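Local structure of beta sliding clamp (Bartonella birtlesii LL-WM9, 6PTR) at residues S234-I238 / T248-V252; C136-A142 / G227-L233; N166-I172 / M204-P210; T55-L59 / K212-E216. The protein probably encircles DNA as a ring-shaped head-to-tail homodimer, tethering DNA polymerases and other proteins to it and so giving replication its processivity. One frame throughout, in Å; residues are numbered along the deposited sequence.

Contact 1: residues S234-I238 / T248-V252; sequences SETKI and TSKLV. With EDO (1,2-ethanediol), chain Q.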
loop_
_atom_site.group_PDB
_atom_site.type_symbol
_atom_site.label_atom_id
_atom_site.label_comp_id
_atom_site.label_asym_id
_atom_site.label_seq_id
_atom_site.Cartn_x
_atom_site.Cartn_y
_atom_site.Cartn_z
ATOM N N SER C 234 14.197 17.892 -31.063
ATOM C CA SER C 234 14.961 19.109 -31.277
ATOM C C SER C 234 15.839 19.289 -30.049
ATOM O O SER C 234 15.954 18.391 -29.209
ATOM C CB SER C 234 14.032 20.298 -31.488
ATOM O OG SER C 234 13.339 20.579 -30.288
ATOM N N GLU C 235 16.449 20.461 -29.928
ATOM C CA GLU C 235 17.186 20.694 -28.696
ATOM C C GLU C 235 16.287 21.157 -27.554
ATOM O O GLU C 235 16.759 21.230 -26.412
ATOM C CB GLU C 235 18.331 21.674 -28.961
ATOM C CG GLU C 235 19.443 20.997 -29.754
ATOM C CD GLU C 235 20.395 21.965 -30.398
ATOM O OE1 GLU C 235 20.512 23.098 -29.893
ATOM O OE2 GLU C 235 21.020 21.593 -31.414
ATOM N N THR C 236 14.996 21.394 -27.812
ATOM C CA THR C 236 14.060 21.836 -26.787
ATOM C C THR C 236 12.962 20.829 -26.444
ATOM O O THR C 236 12.437 20.893 -25.335
ATOM C CB THR C 236 13.383 23.158 -27.191
ATOM O OG1 THR C 236 12.595 22.963 -28.364
ATOM C CG2 THR C 236 14.422 24.243 -27.448
ATOM N N LYS C 237 12.585 19.927 -27.349
ATOM C CA LYS C 237 11.503 18.985 -27.066
ATOM C C LYS C 237 11.806 17.622 -27.667
ATOM O O LYS C 237 12.536 17.504 -28.646
ATOM C CB LYS C 237 10.140 19.455 -27.631
ATOM C CG LYS C 237 9.497 20.629 -26.895
ATOM C CD LYS C 237 8.090 20.866 -27.449
ATOM C CE LYS C 237 7.286 21.854 -26.615
ATOM N NZ LYS C 237 5.870 21.906 -27.084
ATOM N N ILE C 238 11.208 16.588 -27.085
ATOM C CA ILE C 238 11.306 15.239 -27.621
ATOM C C ILE C 238 9.912 14.631 -27.615
ATOM O O ILE C 238 9.092 14.938 -26.745
ATOM C CB ILE C 238 12.299 14.371 -26.817
ATOM C CG1 ILE C 238 12.516 13.023 -27.500
ATOM C CG2 ILE C 238 11.821 14.166 -25.363
ATOM C CD1 ILE C 238 13.751 12.266 -26.909
ATOM N N THR C 248 4.893 13.970 -25.546
ATOM C CA THR C 248 5.767 15.078 -25.931
ATOM C C THR C 248 6.270 15.754 -24.667
ATOM O O THR C 248 5.469 16.137 -23.808
ATOM C CB THR C 248 5.061 16.098 -26.824
ATOM O OG1 THR C 248 4.438 15.423 -27.927
ATOM C CG2 THR C 248 6.102 17.115 -27.371
ATOM N N SER C 249 7.590 15.900 -24.556
ATOM C CA SER C 249 8.201 16.399 -23.329
ATOM C C SER C 249 9.179 17.511 -23.648
ATOM O O SER C 249 9.890 17.454 -24.656
ATOM C CB SER C 249 8.938 15.291 -22.582
ATOM O OG SER C 249 9.504 15.810 -21.369
ATOM N N LYS C 250 9.203 18.531 -22.797
ATOM C CA LYS C 250 10.355 19.422 -22.799
ATOM C C LYS C 250 11.600 18.610 -22.475
ATOM O O LYS C 250 11.534 17.534 -21.887
ATOM C CB LYS C 250 10.174 20.550 -21.786
ATOM C CG LYS C 250 9.140 21.560 -22.242
ATOM C CD LYS C 250 8.858 22.629 -21.205
ATOM C CE LYS C 250 7.651 23.444 -21.629
ATOM N NZ LYS C 250 7.239 24.423 -20.589
ATOM N N LEU C 251 12.745 19.123 -22.901
ATOM C CA LEU C 251 14.024 18.546 -22.521
ATOM C C LEU C 251 14.587 19.372 -21.380
ATOM O O LEU C 251 14.232 20.537 -21.211
ATOM C CB LEU C 251 14.988 18.525 -23.712
ATOM C CG LEU C 251 14.525 17.543 -24.802
ATOM C CD1 LEU C 251 15.255 17.777 -26.121
ATOM C CD2 LEU C 251 14.718 16.093 -24.340
ATOM N N VAL C 252 15.446 18.756 -20.575
ATOM C CA VAL C 252 16.067 19.506 -19.485
ATOM C C VAL C 252 17.043 20.514 -20.069
ATOM O O VAL C 252 17.919 20.153 -20.862
ATOM C CB VAL C 252 16.771 18.551 -18.512
ATOM C CG1 VAL C 252 17.470 19.348 -17.398
ATOM C CG2 VAL C 252 15.790 17.558 -17.935
HETATM C C1 EDO Q . 5.228 19.827 -23.926
HETATM O O1 EDO Q . 5.626 21.155 -23.560
HETATM C C2 EDO Q . 3.776 19.864 -24.384
HETATM O O2 EDO Q . 3.720 20.017 -25.808
#
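Thr248 enters mainly through its backbone. Its CA sits 3.4 Å from Ile238 O in a CA-H...O contact, whereas its OG1 is taken up by Arg239; the methyl CG2 lies 4.2 Å from Lys237 CD. Ser249 is the hydrogen-bonded partner of Ile238. Ser249 N donates to Ile238 O at 2.8 Å and Ile238 N to Ser249 O at 2.9 Å, both nearly linear, and the two side chains share a face of the sheet, with Ile238 CG2 4.2 Å from Ser249 CB. Ser249 OG donates forward to Lys250 O at 2.7 Å. This is the open end of the beta hairpin formed by strands 237-242 and 245-250 in the central domain, and Thr248 and Lys250 bond on their other edge to Glu60 and Asp58 of the N-terminal domain. Lys250 faces Lys237 in a non-hydrogen-bonded pair, CA to CA 4.4 Å, with diverging side chains. An ethanediol, probably from the crystallisation liquor, accepts at O2 from Lys237 NZ (3.1 Å) and brings O1 to 3.6 Å from Lys250 CE. Past the strand, Leu251 N still bonds Thr236 O at 3.0 Å. Leu251 packs CD2 on Ile238 CG2 (3.6 Å) and lays CD1 3.2 Å from Ser234 O, against the ST turn and ST motif in which Ser234 OG accepts from Thr236 N and Lys237 N, each at 3.1 Å. Val252 turns away and pairs its backbone with Ile208.

Contact 2: residues C136-A142 / G227-L233; sequences CRFFLSA and GDVCIEL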
loop_
_atom_site.group_PDB
_atom_site.type_symbol
_atom_site.label_atom_id
_atom_site.label_comp_id
_atom_site.label_asym_id
_atom_site.label_seq_id
_atom_site.Cartn_x
_atom_site.Cartn_y
_atom_site.Cartn_z
ATOM N N CYS C 136 15.207 15.936 -35.985
ATOM C CA CYS C 136 15.678 14.559 -35.998
ATOM C C CYS C 136 14.477 13.645 -35.829
ATOM O O CYS C 136 13.626 13.898 -34.972
ATOM C CB CYS C 136 16.702 14.320 -34.880
ATOM S SG CYS C 136 17.320 12.620 -34.732
ATOM N N ARG C 137 14.409 12.590 -36.636
ATOM C CA ARG C 137 13.289 11.658 -36.599
ATOM C C ARG C 137 13.813 10.276 -36.951
ATOM O O ARG C 137 14.474 10.110 -37.980
ATOM C CB ARG C 137 12.195 12.092 -37.580
ATOM C CG ARG C 137 10.988 11.138 -37.709
ATOM C CD ARG C 137 9.889 11.801 -38.531
ATOM N NE ARG C 137 8.667 11.005 -38.601
ATOM C CZ ARG C 137 8.465 10.033 -39.484
ATOM N NH1 ARG C 137 9.410 9.734 -40.365
ATOM N NH2 ARG C 137 7.320 9.358 -39.484
ATOM N N PHE C 138 13.553 9.296 -36.093
ATOM C CA PHE C 138 14.017 7.935 -36.333
ATOM C C PHE C 138 13.094 6.982 -35.585
ATOM O O PHE C 138 12.179 7.406 -34.876
ATOM C CB PHE C 138 15.487 7.757 -35.918
ATOM C CG PHE C 138 15.760 8.005 -34.458
ATOM C CD1 PHE C 138 15.910 9.297 -33.972
ATOM C CD2 PHE C 138 15.919 6.950 -33.580
ATOM C CE1 PHE C 138 16.184 9.526 -32.634
ATOM C CE2 PHE C 138 16.194 7.177 -32.237
ATOM C CZ PHE C 138 16.331 8.463 -31.766
ATOM N N PHE C 139 13.322 5.684 -35.773
ATOM C CA PHE C 139 12.470 4.661 -35.179
ATOM C C PHE C 139 13.313 3.674 -34.387
ATOM O O PHE C 139 14.435 3.350 -34.783
ATOM C CB PHE C 139 11.687 3.895 -36.252
ATOM C CG PHE C 139 10.740 4.751 -37.047
ATOM C CD1 PHE C 139 11.194 5.513 -38.112
ATOM C CD2 PHE C 139 9.387 4.792 -36.725
ATOM C CE1 PHE C 139 10.316 6.314 -38.834
ATOM C CE2 PHE C 139 8.502 5.576 -37.465
ATOM C CZ PHE C 139 8.972 6.340 -38.503
ATOM N N LEU C 140 12.768 3.209 -33.264
ATOM C CA LEU C 140 13.293 2.079 -32.500
ATOM C C LEU C 140 12.135 1.148 -32.197
ATOM O O LEU C 140 11.008 1.603 -32.029
ATOM C CB LEU C 140 13.907 2.489 -31.159
ATOM C CG LEU C 140 15.217 3.240 -31.045
ATOM C CD1 LEU C 140 15.522 3.456 -29.554
ATOM C CD2 LEU C 140 16.300 2.425 -31.699
ATOM N N SER C 141 12.404 -0.148 -32.086
ATOM C CA SER C 141 11.347 -1.018 -31.599
ATOM C C SER C 141 11.013 -0.645 -30.167
ATOM O O SER C 141 11.876 -0.199 -29.395
ATOM C CB SER C 141 11.738 -2.497 -31.692
ATOM O OG SER C 141 12.730 -2.839 -30.739
ATOM N N ALA C 142 9.740 -0.810 -29.811
ATOM C CA ALA C 142 9.345 -0.541 -28.434
ATOM C C ALA C 142 10.132 -1.413 -27.468
ATOM O O ALA C 142 10.543 -0.953 -26.396
ATOM C CB ALA C 142 7.842 -0.766 -28.261
ATOM N N GLY C 227 5.704 -3.339 -31.989
ATOM C CA GLY C 227 6.010 -2.435 -33.075
ATOM C C GLY C 227 7.000 -1.374 -32.649
ATOM O O GLY C 227 7.668 -1.464 -31.618
ATOM N N ASP C 228 7.070 -0.335 -33.461
ATOM C CA ASP C 228 8.131 0.643 -33.320
ATOM C C ASP C 228 7.630 1.889 -32.616
ATOM O O ASP C 228 6.430 2.181 -32.571
ATOM C CB ASP C 228 8.708 1.019 -34.690
ATOM C CG ASP C 228 9.413 -0.133 -35.363
ATOM O OD1 ASP C 228 10.024 -0.971 -34.670
ATOM O OD2 ASP C 228 9.363 -0.199 -36.598
ATOM N N VAL C 229 8.583 2.630 -32.075
ATOM C CA VAL C 229 8.352 3.950 -31.529
ATOM C C VAL C 229 8.990 4.940 -32.489
ATOM O O VAL C 229 10.150 4.767 -32.880
ATOM C CB VAL C 229 8.960 4.069 -30.121
ATOM C CG1 VAL C 229 8.671 5.430 -29.491
ATOM C CG2 VAL C 229 8.460 2.929 -29.248
ATOM N N CYS C 230 8.229 5.949 -32.895
ATOM C CA CYS C 230 8.779 7.058 -33.666
ATOM C C CYS C 230 9.312 8.098 -32.684
ATOM O O CYS C 230 8.555 8.630 -31.859
ATOM C CB CYS C 230 7.725 7.668 -34.591
ATOM S SG CYS C 230 8.483 9.005 -35.599
ATOM N N ILE C 231 10.616 8.367 -32.738
ATOM C CA ILE C 231 11.236 9.324 -31.839
ATOM C C ILE C 231 11.609 10.560 -32.644
ATOM O O ILE C 231 12.284 10.459 -33.677
ATOM C CB ILE C 231 12.470 8.728 -31.139
ATOM C CG1 ILE C 231 12.056 7.498 -30.323
ATOM C CG2 ILE C 231 13.106 9.771 -30.219
ATOM C CD1 ILE C 231 13.204 6.869 -29.558
ATOM N N GLU C 232 11.151 11.718 -32.186
ATOM C CA GLU C 232 11.425 12.979 -32.861
ATOM C C GLU C 232 12.007 13.938 -31.840
ATOM O O GLU C 232 11.574 13.962 -30.685
ATOM C CB GLU C 232 10.149 13.569 -33.493
ATOM C CG GLU C 232 9.601 12.773 -34.667
ATOM C CD GLU C 232 8.232 13.244 -35.073
ATOM O OE1 GLU C 232 7.257 12.984 -34.334
ATOM O OE2 GLU C 232 8.126 13.906 -36.113
ATOM N N LEU C 233 13.008 14.716 -32.237
ATOM C CA LEU C 233 13.531 15.627 -31.240
ATOM C C LEU C 233 14.128 16.861 -31.886
ATOM O O LEU C 233 14.465 16.890 -33.077
ATOM C CB LEU C 233 14.573 14.963 -30.310
ATOM C CG LEU C 233 15.860 14.304 -30.807
ATOM C CD1 LEU C 233 16.901 14.214 -29.675
ATOM C CD2 LEU C 233 15.538 12.916 -31.319
#
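Phe138 lays one face of its ring against Ile231, whose CB stands 4.1 Å from the ring centroid in a CH-pi contact, while Leu233 CD2 meets the ring edge at Phe138 CE1 (3.7 Å). Beneath runs a regular antiparallel ladder. Cys136-Leu233, Phe138-Ile231 and Leu140-Val229 are the hydrogen-bonded pairs, the shortest bond being Val229 N to Leu140 O at 2.6 Å. Ala142 N carries the pairing one step on, to Gly227 O at 2.8 Å, just where Ser141 N-caps helix 142-152 by accepting from Lys144 N. Strand 136-141 thereby closes one margin of the eight-stranded sheet that spans the N-terminal and central domains. On the other face, Cys230 SG lies 4.3 Å from the Phe139 ring centroid, and Arg137 NE reaches Glu232 OE2 only at a long 3.9 Å. The chemistry is thus two-sided: the face of Phe138, Leu140 and Ile231 is greasy and buried, whereas that of Arg137, Phe139 and Glu232 tolerates solvent and charge, with backbone bonds rather than its stretched salt bridge holding the strands in register.

Contact 3: residues N166-I172 / M204-P210; sequences NGIYFHI and MPGVIIP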
loop_
_atom_site.group_PDB
_atom_site.type_symbol
_atom_site.label_atom_id
_atom_site.label_comp_id
_atom_site.label_asym_id
_atom_site.label_seq_id
_atom_site.Cartn_x
_atom_site.Cartn_y
_atom_site.Cartn_z
ATOM N N ASN C 166 18.485 14.992 -13.272
ATOM C CA ASN C 166 17.139 14.435 -13.089
ATOM C C ASN C 166 16.559 13.996 -14.438
ATOM O O ASN C 166 15.475 14.385 -14.830
ATOM C CB ASN C 166 16.222 15.450 -12.410
ATOM C CG ASN C 166 16.332 15.425 -10.877
ATOM O OD1 ASN C 166 15.344 15.178 -10.171
ATOM N ND2 ASN C 166 17.535 15.660 -10.366
ATOM N N GLY C 167 17.313 13.169 -15.140
ATOM C CA GLY C 167 16.850 12.674 -16.428
ATOM C C GLY C 167 17.911 11.771 -17.000
ATOM O O GLY C 167 18.890 11.445 -16.326
ATOM N N ILE C 168 17.725 11.382 -18.256
ATOM C CA ILE C 168 18.638 10.467 -18.932
ATOM C C ILE C 168 19.302 11.203 -20.080
ATOM O O ILE C 168 18.628 11.876 -20.867
ATOM C CB ILE C 168 17.905 9.223 -19.459
ATOM C CG1 ILE C 168 17.393 8.372 -18.305
ATOM C CG2 ILE C 168 18.839 8.403 -20.380
ATOM C CD1 ILE C 168 16.601 7.137 -18.794
ATOM N N TYR C 169 20.613 11.075 -20.187
ATOM C CA TYR C 169 21.345 11.739 -21.262
ATOM C C TYR C 169 21.325 10.812 -22.468
ATOM O O TYR C 169 21.970 9.766 -22.455
ATOM C CB TYR C 169 22.768 12.059 -20.825
ATOM C CG TYR C 169 23.592 12.813 -21.855
ATOM C CD1 TYR C 169 23.065 13.912 -22.522
ATOM C CD2 TYR C 169 24.892 12.415 -22.173
ATOM C CE1 TYR C 169 23.821 14.616 -23.486
ATOM C CE2 TYR C 169 25.645 13.116 -23.118
ATOM C CZ TYR C 169 25.102 14.208 -23.754
ATOM O OH TYR C 169 25.833 14.890 -24.689
ATOM N N PHE C 170 20.618 11.236 -23.522
ATOM C CA PHE C 170 20.276 10.454 -24.711
ATOM C C PHE C 170 21.130 11.040 -25.830
ATOM O O PHE C 170 20.930 12.200 -26.192
ATOM C CB PHE C 170 18.775 10.652 -24.945
ATOM C CG PHE C 170 18.139 9.842 -26.061
ATOM C CD1 PHE C 170 17.638 8.578 -25.818
ATOM C CD2 PHE C 170 17.868 10.433 -27.281
ATOM C CE1 PHE C 170 16.979 7.874 -26.814
ATOM C CE2 PHE C 170 17.199 9.721 -28.288
ATOM C CZ PHE C 170 16.766 8.445 -28.037
ATOM N N HIS C 171 22.123 10.285 -26.326
ATOM C CA HIS C 171 23.135 10.890 -27.191
ATOM C C HIS C 171 23.790 9.843 -28.082
ATOM O O HIS C 171 23.686 8.636 -27.850
ATOM C CB HIS C 171 24.194 11.640 -26.341
ATOM C CG HIS C 171 25.002 10.759 -25.427
ATOM N ND1 HIS C 171 24.452 10.077 -24.362
ATOM C CD2 HIS C 171 26.333 10.487 -25.399
ATOM C CE1 HIS C 171 25.405 9.417 -23.718
ATOM N NE2 HIS C 171 26.559 9.656 -24.326
ATOM N N ILE C 172 24.512 10.341 -29.101
ATOM C CA ILE C 172 25.218 9.524 -30.076
ATOM C C ILE C 172 26.688 9.466 -29.709
ATOM O O ILE C 172 27.277 10.469 -29.279
ATOM C CB ILE C 172 25.039 10.093 -31.497
ATOM C CG1 ILE C 172 23.561 10.057 -31.895
ATOM C CG2 ILE C 172 25.882 9.338 -32.503
ATOM C CD1 ILE C 172 22.898 8.734 -31.635
ATOM N N MET C 204 22.250 13.929 -34.482
ATOM C CA MET C 204 21.315 14.060 -33.371
ATOM C C MET C 204 21.994 14.764 -32.206
ATOM O O MET C 204 23.094 14.355 -31.805
ATOM C CB MET C 204 20.821 12.696 -32.901
ATOM C CG MET C 204 19.731 12.803 -31.853
ATOM S SD MET C 204 19.389 11.243 -31.048
ATOM C CE MET C 204 20.525 11.342 -29.656
ATOM N N PRO C 205 21.383 15.802 -31.631
ATOM C CA PRO C 205 21.975 16.442 -30.455
ATOM C C PRO C 205 21.879 15.534 -29.241
ATOM O O PRO C 205 20.979 14.701 -29.134
ATOM C CB PRO C 205 21.117 17.699 -30.269
ATOM C CG PRO C 205 19.788 17.311 -30.814
ATOM C CD PRO C 205 20.111 16.437 -32.018
ATOM N N GLY C 206 22.822 15.705 -28.316
ATOM C CA GLY C 206 22.719 15.038 -27.026
ATOM C C GLY C 206 21.727 15.799 -26.166
ATOM O O GLY C 206 21.863 17.014 -25.972
ATOM N N VAL C 207 20.721 15.090 -25.649
ATOM C CA VAL C 207 19.647 15.721 -24.888
ATOM C C VAL C 207 19.388 14.970 -23.588
ATOM O O VAL C 207 19.694 13.783 -23.439
ATOM C CB VAL C 207 18.337 15.814 -25.701
ATOM C CG1 VAL C 207 18.579 16.532 -27.041
ATOM C CG2 VAL C 207 17.751 14.418 -25.932
ATOM N N ILE C 208 18.782 15.680 -22.647
ATOM C CA ILE C 208 18.469 15.128 -21.325
ATOM C C ILE C 208 16.959 14.958 -21.253
ATOM O O ILE C 208 16.218 15.946 -21.221
ATOM C CB ILE C 208 18.976 16.029 -20.196
ATOM C CG1 ILE C 208 20.491 16.214 -20.300
ATOM C CG2 ILE C 208 18.598 15.429 -18.817
ATOM C CD1 ILE C 208 21.001 17.319 -19.360
ATOM N N ILE C 209 16.499 13.709 -21.246
ATOM C CA ILE C 209 15.064 13.439 -21.156
ATOM C C ILE C 209 14.650 13.505 -19.692
ATOM O O ILE C 209 15.234 12.788 -18.868
ATOM C CB ILE C 209 14.733 12.059 -21.732
ATOM C CG1 ILE C 209 15.317 11.921 -23.133
ATOM C CG2 ILE C 209 13.214 11.822 -21.641
ATOM C CD1 ILE C 209 15.361 10.456 -23.639
ATOM N N PRO C 210 13.672 14.331 -19.316
ATOM C CA PRO C 210 13.319 14.466 -17.890
ATOM C C PRO C 210 12.820 13.169 -17.263
ATOM O O PRO C 210 12.177 12.336 -17.916
ATOM C CB PRO C 210 12.209 15.528 -17.891
ATOM C CG PRO C 210 12.377 16.244 -19.210
ATOM C CD PRO C 210 12.885 15.230 -20.176
HETATM O O HOH W 1 24.451 13.181 -29.525
#
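Phe170 N donates to Val207 O at 2.7 Å, almost perfectly in line, and Val207 N answers to Phe170 O at 2.9 Å. Two residues away the same exchange joins Ile168 and Ile209, with Ile168 N to Ile209 O at 2.9 Å and Ile209 N to Ile168 O at 2.8 Å. His171 ND1 bonds Tyr169 O at 3.1 Å while NE2 is engaged by Tyr259. Beyond the ladder a water spans the widening gap, accepting from Ile172 N and donating to Met204 O, both at 2.9 Å. Strand 207-210 is one of the two outermost strands, within this chain, of the eight-stranded antiparallel sheet shared by the central and C-terminal domains, and leads into helix 211-221 with Pro210 as N-cap residue. Gly167 suits its place opposite Pro210: a beta carbon there would fall 2.2 Å from Ile209 O. On the face of Ile168 and Phe170, where Phe138 of strand 136-141 also packs, Phe170 CB meets Ile209 CD1 (3.7 Å) and Val207 CG2 (4.0 Å), and Phe170 CD2 meets Met204 CE (3.7 Å). Met204 SD lies 4.9 Å from the Phe170 ring centroid, an oblique Met-aromatic contact. On the opposite face, Tyr169 CD1 touches Ile208 CG1 at 4.1 Å, and its ring meets Phe256.

Contact 4: residues T55-L59 / K212-E216; sequences TDLDL and KAVGE. With EDO (1,2-ethanediol), chain Q.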
loop_
_atom_site.group_PDB
_atom_site.type_symbol
_atom_site.label_atom_id
_atom_site.label_comp_id
_atom_site.label_asym_id
_atom_site.label_seq_id
_atom_site.Cartn_x
_atom_site.Cartn_y
_atom_site.Cartn_z
ATOM N N THR C 55 -1.813 17.136 -19.578
ATOM C CA THR C 55 -0.521 17.816 -19.613
ATOM C C THR C 55 -0.242 18.383 -18.230
ATOM O O THR C 55 -1.163 18.669 -17.464
ATOM C CB THR C 55 -0.467 18.952 -20.655
ATOM O OG1 THR C 55 0.862 19.497 -20.710
ATOM C CG2 THR C 55 -1.417 20.078 -20.280
ATOM N N ASP C 56 1.040 18.503 -17.897
ATOM C CA ASP C 56 1.434 19.337 -16.772
ATOM C C ASP C 56 2.258 20.544 -17.220
ATOM O O ASP C 56 2.935 21.165 -16.394
ATOM C CB ASP C 56 2.187 18.505 -15.731
ATOM C CG ASP C 56 3.544 18.017 -16.217
ATOM O OD1 ASP C 56 4.002 18.403 -17.307
ATOM O OD2 ASP C 56 4.163 17.232 -15.467
ATOM N N LEU C 57 2.206 20.871 -18.513
ATOM C CA LEU C 57 2.934 21.941 -19.209
ATOM C C LEU C 57 4.365 21.547 -19.564
ATOM O O LEU C 57 4.960 22.155 -20.461
ATOM C CB LEU C 57 2.942 23.255 -18.408
ATOM C CG LEU C 57 1.560 23.848 -18.116
ATOM C CD1 LEU C 57 1.704 25.154 -17.351
ATOM C CD2 LEU C 57 0.786 24.035 -19.410
ATOM N N ASP C 58 4.935 20.551 -18.887
ATOM C CA ASP C 58 6.251 20.034 -19.271
ATOM C C ASP C 58 6.149 18.773 -20.118
ATOM O O ASP C 58 6.944 18.573 -21.037
ATOM C CB ASP C 58 7.100 19.725 -18.033
ATOM C CG ASP C 58 7.453 20.966 -17.247
ATOM O OD1 ASP C 58 7.554 22.042 -17.864
ATOM O OD2 ASP C 58 7.621 20.861 -16.014
ATOM N N LEU C 59 5.170 17.944 -19.814
ATOM C CA LEU C 59 4.912 16.683 -20.492
ATOM C C LEU C 59 3.456 16.671 -20.917
ATOM O O LEU C 59 2.573 17.017 -20.132
ATOM C CB LEU C 59 5.181 15.495 -19.556
ATOM C CG LEU C 59 4.884 14.077 -20.063
ATOM C CD1 LEU C 59 5.744 13.750 -21.286
ATOM C CD2 LEU C 59 5.155 13.065 -18.918
ATOM N N LYS C 212 10.364 12.574 -15.281
ATOM C CA LYS C 212 8.927 12.274 -15.343
ATOM C C LYS C 212 8.534 11.652 -16.677
ATOM O O LYS C 212 7.731 10.709 -16.711
ATOM C CB LYS C 212 8.080 13.525 -15.087
ATOM C CG LYS C 212 6.546 13.251 -15.200
ATOM C CD LYS C 212 5.745 14.409 -14.647
ATOM C CE LYS C 212 4.237 14.073 -14.548
ATOM N NZ LYS C 212 3.452 15.198 -14.022
ATOM N N ALA C 213 9.049 12.192 -17.793
ATOM C CA ALA C 213 8.776 11.606 -19.099
ATOM C C ALA C 213 9.276 10.173 -19.152
ATOM O O ALA C 213 8.574 9.276 -19.652
ATOM C CB ALA C 213 9.431 12.440 -20.208
ATOM N N VAL C 214 10.483 9.931 -18.631
ATOM C CA VAL C 214 11.004 8.569 -18.599
ATOM C C VAL C 214 10.044 7.665 -17.845
ATOM O O VAL C 214 9.732 6.564 -18.297
ATOM C CB VAL C 214 12.407 8.526 -17.971
ATOM C CG1 VAL C 214 12.822 7.074 -17.752
ATOM C CG2 VAL C 214 13.411 9.252 -18.868
ATOM N N GLY C 215 9.548 8.130 -16.700
ATOM C CA GLY C 215 8.694 7.290 -15.875
ATOM C C GLY C 215 7.364 6.972 -16.533
ATOM O O GLY C 215 6.881 5.837 -16.469
ATOM N N GLU C 216 6.765 7.954 -17.194
ATOM C CA GLU C 216 5.493 7.686 -17.860
ATOM C C GLU C 216 5.683 6.800 -19.080
ATOM O O GLU C 216 4.846 5.924 -19.362
ATOM C CB GLU C 216 4.819 9.002 -18.244
ATOM C CG GLU C 216 4.403 9.811 -17.033
ATOM C CD GLU C 216 3.521 9.014 -16.084
ATOM O OE1 GLU C 216 2.510 8.426 -16.539
ATOM O OE2 GLU C 216 3.860 8.952 -14.889
HETATM C C1 EDO Q . 5.228 19.827 -23.926
HETATM O O1 EDO Q . 5.626 21.155 -23.560
HETATM C C2 EDO Q . 3.776 19.864 -24.384
HETATM O O2 EDO Q . 3.720 20.017 -25.808
#
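Lys212 holds all four chi angles trans, and this full extension carries NZ across to Asp56 OD2 at 2.6 Å, a short, hydrogen-bonded salt bridge. The ammonium has a second charged partner in Glu30 and also donates to Val28 O, so it is gripped by two parts of the N-terminal domain. Asp56, with chi1 p and chi2 near zero, splits its carboxylate: OD2 goes to the lysine, and OD1 turns back on its own loop to accept from Asp58 N and Leu59 N, each at 2.8 Å. That makes an Asx turn within an Asx motif, next to the ST turn in which Thr55 OG1 accepts from Leu57 N at 2.9 Å. The loop is therefore braced from inside while it presents OD2 to the helix. Leu59, in the tp rotamer, aims at the helix; CD2 lies 3.9 Å from Ala213 CA and 3.8 Å from Glu216 CG, and CD1 is 4.1 Å from Ala213 CB. Glu216 is folded (chi1 and chi2 both m), its carboxylate leading away to Lys219. Helix 211-221 of the central domain thus meets the turn between strands 49-55 and 59-69 of the N-terminal domain, while Leu59 and Ala213 both touch Ser249 on the adjoining strand 245-250.

How the contacts relate
Contact 1 touches all the others. Its Val252 N reaches Ile208 O of contact 3 at 3.0 Å (centres about 9 Å apart), its Lys250 N reaches Asp58 O of contact 4 at 2.9 Å, and its Ile238 CG1 packs 3.5 Å from Glu232 O of contact 2. The central domain's two sheets face each other where Phe138 CZ of contact 2 meets Phe170 CZ of contact 3 at 3.8 Å. Helix 211-221 connects contacts 3 and 4, Val214 CG2 lying 3.8 Å from Ile209 CG2. Contacts 2 and 4 stay apart, about 11 Å between nearest atoms. The ethanediol lies where contacts 1 and 4 meet, bridging Lys237 and, weakly, Leu57 O.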